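Serine hydrolase CCSP0084 (Cycloclasticus sp. P1, PDB 4I3F) adopts the alpha/beta hydrolase fold and probably cleaves carbon-carbon bonds of meta-cleavage products in aromatic degradation, and may also act as an esterase. Local coordinates at residues 155-168 against 214-226. Numbering follows the deposited sequence.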
ATOM      1  N   PHE A 155     -13.120  -9.598   6.544  1.00 18.86           N
ATOM      2  CA  PHE A 155     -13.400 -10.612   5.526  1.00 17.28           C
ATOM      3  C   PHE A 155     -12.674 -11.919   5.829  1.00 19.32           C
ATOM      4  O   PHE A 155     -11.648 -11.936   6.525  1.00 18.88           O
ATOM      5  CB  PHE A 155     -13.069 -10.123   4.101  1.00 16.11           C
ATOM      6  CG  PHE A 155     -11.610  -9.806   3.868  1.00 16.30           C
ATOM      7  CD1 PHE A 155     -10.754 -10.763   3.337  1.00 19.26           C
ATOM      8  CD2 PHE A 155     -11.110  -8.540   4.145  1.00 18.35           C
ATOM      9  CE1 PHE A 155      -9.414 -10.477   3.102  1.00 19.27           C
ATOM     10  CE2 PHE A 155      -9.772  -8.237   3.906  1.00 21.02           C
ATOM     11  CZ  PHE A 155      -8.923  -9.214   3.383  1.00 14.94           C
ATOM     12  N   ALA A 156     -13.216 -13.023   5.323  1.00 18.19           N
ATOM     13  CA  ALA A 156     -12.541 -14.306   5.465  1.00 17.51           C
ATOM     14  C   ALA A 156     -11.360 -14.358   4.509  1.00 17.98           C
ATOM     15  O   ALA A 156     -11.398 -13.739   3.440  1.00 18.75           O
ATOM     16  CB  ALA A 156     -13.506 -15.469   5.209  1.00 21.74           C
ATOM     17  N   PRO A 157     -10.296 -15.082   4.889  1.00 15.58           N
ATOM     18  CA  PRO A 157      -9.118 -15.139   4.016  1.00 16.97           C
ATOM     19  C   PRO A 157      -9.466 -15.599   2.606  1.00 13.58           C
ATOM     20  O   PRO A 157     -10.261 -16.528   2.438  1.00 17.10           O
ATOM     21  CB  PRO A 157      -8.228 -16.175   4.699  1.00 14.81           C
ATOM     22  CG  PRO A 157      -8.594 -16.077   6.157  1.00 18.79           C
ATOM     23  CD  PRO A 157     -10.068 -15.754   6.183  1.00 17.02           C
ATOM     24  N   THR A 158      -8.888 -14.929   1.614  1.00 12.91           N
ATOM     25  CA  THR A 158      -9.040 -15.302   0.219  1.00 15.42           C
ATOM     26  C   THR A 158      -7.891 -16.225  -0.160  1.00 17.82           C
ATOM     27  O   THR A 158      -6.888 -16.303   0.558  1.00 16.56           O
ATOM     28  CB  THR A 158      -8.959 -14.065  -0.672  1.00 13.28           C
ATOM     29  OG1 THR A 158      -7.761 -13.349  -0.352  1.00 13.36           O
ATOM     30  CG2 THR A 158     -10.163 -13.146  -0.432  1.00 13.82           C
ATOM     31  N   GLU A 159      -8.033 -16.920  -1.284  1.00 15.16           N
ATOM     32  CA  GLU A 159      -6.966 -17.781  -1.782  1.00 16.22           C
ATOM     33  C   GLU A 159      -5.718 -16.936  -2.018  1.00 13.32           C
ATOM     34  O   GLU A 159      -4.604 -17.317  -1.637  1.00 14.42           O
ATOM     35  CB  GLU A 159      -7.399 -18.462  -3.087  1.00 18.23           C
ATOM     36  CG  GLU A 159      -6.341 -19.391  -3.698  1.00 13.24           C
ATOM     37  CD  GLU A 159      -6.844 -20.148  -4.911  1.00 18.66           C
ATOM     38  OE1 GLU A 159      -6.141 -21.080  -5.363  1.00 22.66           O
ATOM     39  OE2 GLU A 159      -7.947 -19.824  -5.407  1.00 18.75           O
ATOM     40  N   GLY A 160      -5.919 -15.775  -2.629  1.00 14.56           N
ATOM     41  CA  GLY A 160      -4.826 -14.877  -2.957  1.00 16.97           C
ATOM     42  C   GLY A 160      -4.076 -14.359  -1.747  1.00 18.17           C
ATOM     43  O   GLY A 160      -2.842 -14.428  -1.698  1.00 13.95           O
ATOM     44  N   LEU A 161      -4.805 -13.840  -0.761  1.00 14.60           N
ATOM     45  CA  LEU A 161      -4.126 -13.245   0.378  1.00 12.14           C
ATOM     46  C   LEU A 161      -3.436 -14.317   1.203  1.00 15.19           C
ATOM     47  O   LEU A 161      -2.379 -14.073   1.784  1.00 17.28           O
ATOM     48  CB  LEU A 161      -5.077 -12.396   1.226  1.00 11.17           C
ATOM     49  CG  LEU A 161      -4.372 -11.406   2.164  1.00 14.03           C
ATOM     50  CD1 LEU A 161      -3.525 -10.395   1.396  1.00 16.33           C
ATOM     51  CD2 LEU A 161      -5.368 -10.695   3.065  1.00 16.72           C
ATOM     52  N   THR A 162      -4.021 -15.509   1.238  1.00 14.15           N
ATOM     53  CA  THR A 162      -3.414 -16.616   1.960  1.00 15.24           C
ATOM     54  C   THR A 162      -2.094 -17.016   1.308  1.00 17.74           C
ATOM     55  O   THR A 162      -1.079 -17.186   1.996  1.00 18.83           O
ATOM     56  CB  THR A 162      -4.346 -17.820   2.031  1.00 20.11           C
ATOM     57  OG1 THR A 162      -5.526 -17.454   2.762  1.00 18.13           O
ATOM     58  CG2 THR A 162      -3.660 -18.985   2.739  1.00 20.92           C
ATOM     59  N   LYS A 163      -2.103 -17.160  -0.016  1.00 15.19           N
ATOM     60  CA  LYS A 163      -0.892 -17.581  -0.719  1.00 19.79           C
ATOM     61  C   LYS A 163       0.179 -16.493  -0.665  1.00 13.73           C
ATOM     62  O   LYS A 163       1.383 -16.794  -0.684  1.00 18.55           O
ATOM     63  CB  LYS A 163      -1.206 -17.993  -2.163  1.00 12.50           C
ATOM     64  CG  LYS A 163      -1.792 -19.407  -2.260  1.00 13.82           C
ATOM     65  CD  LYS A 163      -2.428 -19.705  -3.623  1.00 16.83           C
ATOM     66  CE  LYS A 163      -2.951 -21.141  -3.659  1.00 16.03           C
ATOM     67  NZ  LYS A 163      -3.588 -21.496  -4.965  1.00 18.22           N
ATOM     68  N   GLY A 164      -0.255 -15.240  -0.593  1.00 12.15           N
ATOM     69  CA  GLY A 164       0.664 -14.117  -0.471  1.00 15.49           C
ATOM     70  C   GLY A 164       1.306 -14.003   0.905  1.00 22.29           C
ATOM     71  O   GLY A 164       2.533 -14.050   1.042  1.00 17.03           O
ATOM     72  N   TRP A 165       0.476 -13.859   1.934  1.00 14.88           N
ATOM     73  CA  TRP A 165       0.982 -13.645   3.290  1.00 13.28           C
ATOM     74  C   TRP A 165       1.657 -14.886   3.873  1.00 16.44           C
ATOM     75  O   TRP A 165       2.478 -14.780   4.792  1.00 21.38           O
ATOM     76  CB  TRP A 165      -0.139 -13.152   4.212  1.00 13.20           C
ATOM     77  CG  TRP A 165      -0.499 -11.703   4.021  1.00 14.76           C
ATOM     78  CD1 TRP A 165       0.051 -10.822   3.133  1.00 14.98           C
ATOM     79  CD2 TRP A 165      -1.485 -10.959   4.763  1.00 17.85           C
ATOM     80  NE1 TRP A 165      -0.537  -9.574   3.275  1.00 16.15           N
ATOM     81  CE2 TRP A 165      -1.479  -9.638   4.271  1.00 18.39           C
ATOM     82  CE3 TRP A 165      -2.370 -11.287   5.798  1.00 19.27           C
ATOM     83  CZ2 TRP A 165      -2.329  -8.645   4.772  1.00 22.19           C
ATOM     84  CZ3 TRP A 165      -3.215 -10.293   6.297  1.00 16.58           C
ATOM     85  CH2 TRP A 165      -3.185  -8.995   5.783  1.00 21.29           C
ATOM     86  N   GLU A 166       1.332 -16.059   3.332  1.00 17.35           N
ATOM     87  CA  GLU A 166       1.930 -17.298   3.817  1.00 20.10           C
ATOM     88  C   GLU A 166       2.842 -17.926   2.763  1.00 19.72           C
ATOM     89  O   GLU A 166       3.114 -19.114   2.810  1.00 19.71           O
ATOM     90  CB  GLU A 166       0.834 -18.280   4.263  1.00 20.88           C
ATOM     91  CG  GLU A 166      -0.159 -17.664   5.260  1.00 27.77           C
ATOM     92  CD  GLU A 166      -1.190 -18.655   5.779  1.00 33.97           C
ATOM     93  OE1 GLU A 166      -0.992 -19.876   5.608  1.00 28.61           O
ATOM     94  OE2 GLU A 166      -2.205 -18.206   6.357  1.00 32.40           O
ATOM     95  N   PHE A 167       3.302 -17.108   1.815  1.00 16.19           N
ATOM     96  CA  PHE A 167       4.245 -17.529   0.777  1.00 18.67           C
ATOM     97  C   PHE A 167       5.448 -18.308   1.309  1.00 19.32           C
ATOM     98  O   PHE A 167       5.828 -19.336   0.753  1.00 17.99           O
ATOM     99  CB  PHE A 167       4.733 -16.292  -0.004  1.00 16.46           C
ATOM    100  CG  PHE A 167       5.885 -16.569  -0.945  1.00 21.54           C
ATOM    101  CD1 PHE A 167       5.656 -17.091  -2.216  1.00 17.85           C
ATOM    102  CD2 PHE A 167       7.192 -16.282  -0.568  1.00 19.11           C
ATOM    103  CE1 PHE A 167       6.713 -17.344  -3.082  1.00 19.24           C
ATOM    104  CE2 PHE A 167       8.252 -16.529  -1.425  1.00 24.58           C
ATOM    105  CZ  PHE A 167       8.017 -17.057  -2.685  1.00 21.24           C
ATOM    106  N   TYR A 168       6.057 -17.828   2.387  1.00 18.20           N
ATOM    107  CA  TYR A 168       7.304 -18.442   2.843  1.00 22.29           C
ATOM    108  C   TYR A 168       7.155 -19.809   3.521  1.00 24.94           C
ATOM    109  O   TYR A 168       8.151 -20.415   3.915  1.00 21.95           O
ATOM    110  CB  TYR A 168       8.094 -17.485   3.729  1.00 20.33           C
ATOM    111  CG  TYR A 168       8.666 -16.291   2.992  1.00 22.59           C
ATOM    112  CD1 TYR A 168       9.769 -16.421   2.154  1.00 21.75           C
ATOM    113  CD2 TYR A 168       8.116 -15.029   3.153  1.00 19.65           C
ATOM    114  CE1 TYR A 168      10.295 -15.326   1.488  1.00 22.29           C
ATOM    115  CE2 TYR A 168       8.636 -13.933   2.496  1.00 23.04           C
ATOM    116  CZ  TYR A 168       9.730 -14.084   1.672  1.00 22.51           C
ATOM    117  OH  TYR A 168      10.246 -12.982   1.024  1.00 22.40           O
ATOM    118  N   PHE A 214       9.075 -10.329   6.854  1.00 16.96           N
ATOM    119  CA  PHE A 214       7.759 -10.590   6.264  1.00 15.17           C
ATOM    120  C   PHE A 214       7.077 -11.721   7.030  1.00 14.81           C
ATOM    121  O   PHE A 214       5.874 -11.666   7.300  1.00 18.13           O
ATOM    122  CB  PHE A 214       7.900 -10.971   4.781  1.00 13.90           C
ATOM    123  CG  PHE A 214       6.583 -11.088   4.044  1.00 14.72           C
ATOM    124  CD1 PHE A 214       6.038  -9.989   3.400  1.00 15.85           C
ATOM    125  CD2 PHE A 214       5.907 -12.298   3.986  1.00 16.14           C
ATOM    126  CE1 PHE A 214       4.829 -10.093   2.717  1.00 20.12           C
ATOM    127  CE2 PHE A 214       4.698 -12.409   3.315  1.00 18.82           C
ATOM    128  CZ  PHE A 214       4.160 -11.312   2.680  1.00 17.10           C
ATOM    129  N   GLU A 215       7.843 -12.751   7.371  1.00 15.80           N
ATOM    130  CA  GLU A 215       7.311 -13.865   8.150  1.00 17.78           C
ATOM    131  C   GLU A 215       6.803 -13.396   9.511  1.00 18.30           C
ATOM    132  O   GLU A 215       5.818 -13.917  10.034  1.00 20.98           O
ATOM    133  CB  GLU A 215       8.376 -14.952   8.335  1.00 21.95           C
ATOM    134  CG  GLU A 215       8.772 -15.662   7.044  1.00 22.33           C
ATOM    135  CD  GLU A 215       9.871 -16.697   7.259  1.00 32.88           C
ATOM    136  OE1 GLU A 215       9.804 -17.769   6.629  1.00 32.17           O
ATOM    137  OE2 GLU A 215      10.806 -16.435   8.045  1.00 32.99           O
ATOM    138  N   ALA A 216       7.480 -12.405  10.079  1.00 20.01           N
ATOM    139  CA  ALA A 216       7.127 -11.909  11.402  1.00 22.43           C
ATOM    140  C   ALA A 216       5.858 -11.052  11.388  1.00 18.58           C
ATOM    141  O   ALA A 216       5.124 -11.014  12.381  1.00 18.71           O
ATOM    142  CB  ALA A 216       8.292 -11.141  12.008  1.00 21.52           C
ATOM    143  N   MET A 217       5.609 -10.371  10.270  1.00 19.10           N
ATOM    144  CA  MET A 217       4.442  -9.500  10.133  1.00 19.54           C
ATOM    145  C   MET A 217       3.129 -10.243  10.210  1.00 21.83           C
ATOM    146  O   MET A 217       2.137  -9.712  10.718  1.00 16.61           O
ATOM    147  CB  MET A 217       4.444  -8.822   8.776  1.00 19.72           C
ATOM    148  CG  MET A 217       5.539  -7.856   8.576  1.00 15.43           C
ATOM    149  SD  MET A 217       5.609  -7.413   6.842  1.00 15.68           S
ATOM    150  CE  MET A 217       7.179  -6.545   6.893  1.00 15.66           C
ATOM    151  N   PHE A 218       3.108 -11.448   9.651  1.00 17.07           N
ATOM    152  CA  PHE A 218       1.872 -12.198   9.534  1.00 19.00           C
ATOM    153  C   PHE A 218       2.009 -13.556  10.199  1.00 24.75           C
ATOM    154  O   PHE A 218       1.399 -14.535   9.770  1.00 27.38           O
ATOM    155  CB  PHE A 218       1.463 -12.309   8.060  1.00 23.65           C
ATOM    156  CG  PHE A 218       1.428 -10.975   7.350  1.00 17.49           C
ATOM    157  CD1 PHE A 218       0.472 -10.029   7.689  1.00 15.47           C
ATOM    158  CD2 PHE A 218       2.374 -10.658   6.385  1.00 17.14           C
ATOM    159  CE1 PHE A 218       0.439  -8.792   7.063  1.00 18.95           C
ATOM    160  CE2 PHE A 218       2.347  -9.424   5.742  1.00 16.53           C
ATOM    161  CZ  PHE A 218       1.378  -8.490   6.086  1.00 19.33           C
ATOM    162  N   SER A 219       2.795 -13.585  11.274  1.00 20.60           N
ATOM    163  CA  SER A 219       3.083 -14.810  12.018  1.00 23.22           C
ATOM    164  C   SER A 219       1.843 -15.424  12.671  1.00 25.28           C
ATOM    165  O   SER A 219       1.820 -16.617  12.978  1.00 28.82           O
ATOM    166  CB  SER A 219       4.147 -14.545  13.088  1.00 24.80           C
ATOM    167  OG  SER A 219       3.712 -13.560  14.005  1.00 27.85           O
ATOM    168  N   GLY A 220       0.812 -14.614  12.879  1.00 24.86           N
ATOM    169  CA  GLY A 220      -0.413 -15.105  13.483  1.00 27.69           C
ATOM    170  C   GLY A 220      -1.311 -15.786  12.471  1.00 27.13           C
ATOM    171  O   GLY A 220      -2.343 -16.355  12.830  1.00 34.39           O
ATOM    172  N   GLY A 221      -0.920 -15.723  11.202  1.00 25.93           N
ATOM    173  CA  GLY A 221      -1.716 -16.306  10.135  1.00 31.55           C
ATOM    174  C   GLY A 221      -2.530 -15.255   9.409  1.00 24.32           C
ATOM    175  O   GLY A 221      -2.592 -14.109   9.855  1.00 25.16           O
ATOM    176  N   THR A 222      -3.165 -15.640   8.301  1.00 21.00           N
ATOM    177  CA  THR A 222      -3.905 -14.683   7.474  1.00 15.39           C
ATOM    178  C   THR A 222      -5.119 -14.086   8.190  1.00 17.29           C
ATOM    179  O   THR A 222      -5.338 -12.877   8.132  1.00 18.26           O
ATOM    180  CB  THR A 222      -4.307 -15.289   6.103  1.00 17.53           C
ATOM    181  OG1 THR A 222      -3.122 -15.645   5.375  1.00 21.92           O
ATOM    182  CG2 THR A 222      -5.094 -14.290   5.271  1.00 18.17           C
ATOM    183  N   LYS A 223      -5.901 -14.920   8.872  1.00 20.96           N
ATOM    184  CA  LYS A 223      -7.091 -14.415   9.562  1.00 20.36           C
ATOM    185  C   LYS A 223      -6.740 -13.390  10.645  1.00 22.04           C
ATOM    186  O   LYS A 223      -7.344 -12.317  10.708  1.00 21.74           O
ATOM    187  CB  LYS A 223      -7.924 -15.558  10.145  1.00 26.39           C
ATOM    188  CG  LYS A 223      -9.069 -15.082  11.023  1.00 33.19           C
ATOM    189  CD  LYS A 223     -10.040 -16.203  11.358  1.00 36.49           C
ATOM    190  CE  LYS A 223     -10.951 -15.795  12.509  1.00 38.48           C
ATOM    191  NZ  LYS A 223     -11.539 -14.435  12.312  1.00 39.99           N
ATOM    192  N   LYS A 224      -5.756 -13.703  11.484  1.00 22.63           N
ATOM    193  CA  LYS A 224      -5.348 -12.750  12.512  1.00 17.09           C
ATOM    194  C   LYS A 224      -4.783 -11.462  11.907  1.00 16.31           C
ATOM    195  O   LYS A 224      -4.948 -10.375  12.477  1.00 19.24           O
ATOM    196  CB  LYS A 224      -4.351 -13.377  13.484  1.00 27.18           C
ATOM    197  CG  LYS A 224      -4.995 -14.314  14.484  1.00 36.40           C
ATOM    198  CD  LYS A 224      -4.249 -14.285  15.808  1.00 39.42           C
ATOM    199  CE  LYS A 224      -5.102 -14.831  16.949  1.00 51.13           C
ATOM    200  NZ  LYS A 224      -5.010 -16.312  17.068  1.00 52.90           N
ATOM    201  N   GLY A 225      -4.129 -11.583  10.754  1.00 19.57           N
ATOM    202  CA  GLY A 225      -3.607 -10.421  10.047  1.00 15.64           C
ATOM    203  C   GLY A 225      -4.722  -9.526   9.524  1.00 15.26           C
ATOM    204  O   GLY A 225      -4.685  -8.302   9.693  1.00 16.16           O
ATOM    205  N   ILE A 226      -5.715 -10.133   8.879  1.00 12.88           N
ATOM    206  CA  ILE A 226      -6.878  -9.385   8.401  1.00 14.89           C
ATOM    207  C   ILE A 226      -7.611  -8.677   9.553  1.00 14.10           C
ATOM    208  O   ILE A 226      -7.911  -7.471   9.476  1.00 13.40           O
ATOM    209  CB  ILE A 226      -7.865 -10.328   7.685  1.00 15.23           C
ATOM    210  CG1 ILE A 226      -7.239 -10.889   6.406  1.00 14.65           C
ATOM    211  CG2 ILE A 226      -9.186  -9.613   7.361  1.00 14.85           C
ATOM    212  CD1 ILE A 226      -7.976 -12.096   5.846  1.00 14.52           C
TER
HETATM  213  O   HOH W   1       3.895 -14.093   6.777  1.00 35.33           O
HETATM  214  O   HOH W   2       1.857 -15.946   7.460  1.00 41.38           O
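Trp-165 lays its indole flat against the ring of Phe-218, the five-membered ring and the phenyl forming a face-to-face stack with centroids 3.7 Å apart and planes at 9°. Followed outward, its CB lies 4.1 Å from Thr-222 OG1, and with CG anti to the carbonyl carbon (chi1 -76°) the ring is carried across Phe-218. CD1 and NE1 face Phe-218 CE2 and CZ, CD2 and CE3 face Phe-218 CD1, and Trp-165 CE2 comes to 3.5 Å from Phe-218 CE1. NE1 donates a hydrogen bond to Ser-53 OG. CZ2 and the tip, CH2, also lie over Phe-218 CE1, while CZ3 points edge-on into helix 222-229, 3.6 Å from Ile-226 N. Gly-225 suits this place because a CB would collide with CZ3. Leu-161 CD1 covers the indole's other face, so the tryptophan is sandwiched between its own helix and Phe-218. Replacing the indole with an alanine is likely to open a gap between Leu-161 and Phe-218 and leave the Ser-53 hydroxyl without this partner.

These helices belong to the largely helical excursion between strands 142-148 and 243-248 of the central sheet, the place of the lid, or cap, in alpha/beta hydrolases. Beyond the tryptophan, the branched Ile-226 spreads over several neighbours: CG2 makes a CH-pi contact over the Phe-155 face, CG1 reaches Leu-161 CD2, and CD1 touches Pro-157. Thr-222 is amphipathic, its methyl on the Pro-157 ring and its OG1 donating to Glu-166 OE2 (2.9 Å), 29° out of the carboxylate plane on the anti side. The same oxygen takes a weak bond from Thr-222 N at the start of helix 222-229, where a carboxylate is probably favoured. At the far end, Phe-214 CD2 meets the edge of Tyr-168 at CE2 (3.5 Å), the tyrosine hydroxyl bonding to Val-205 O.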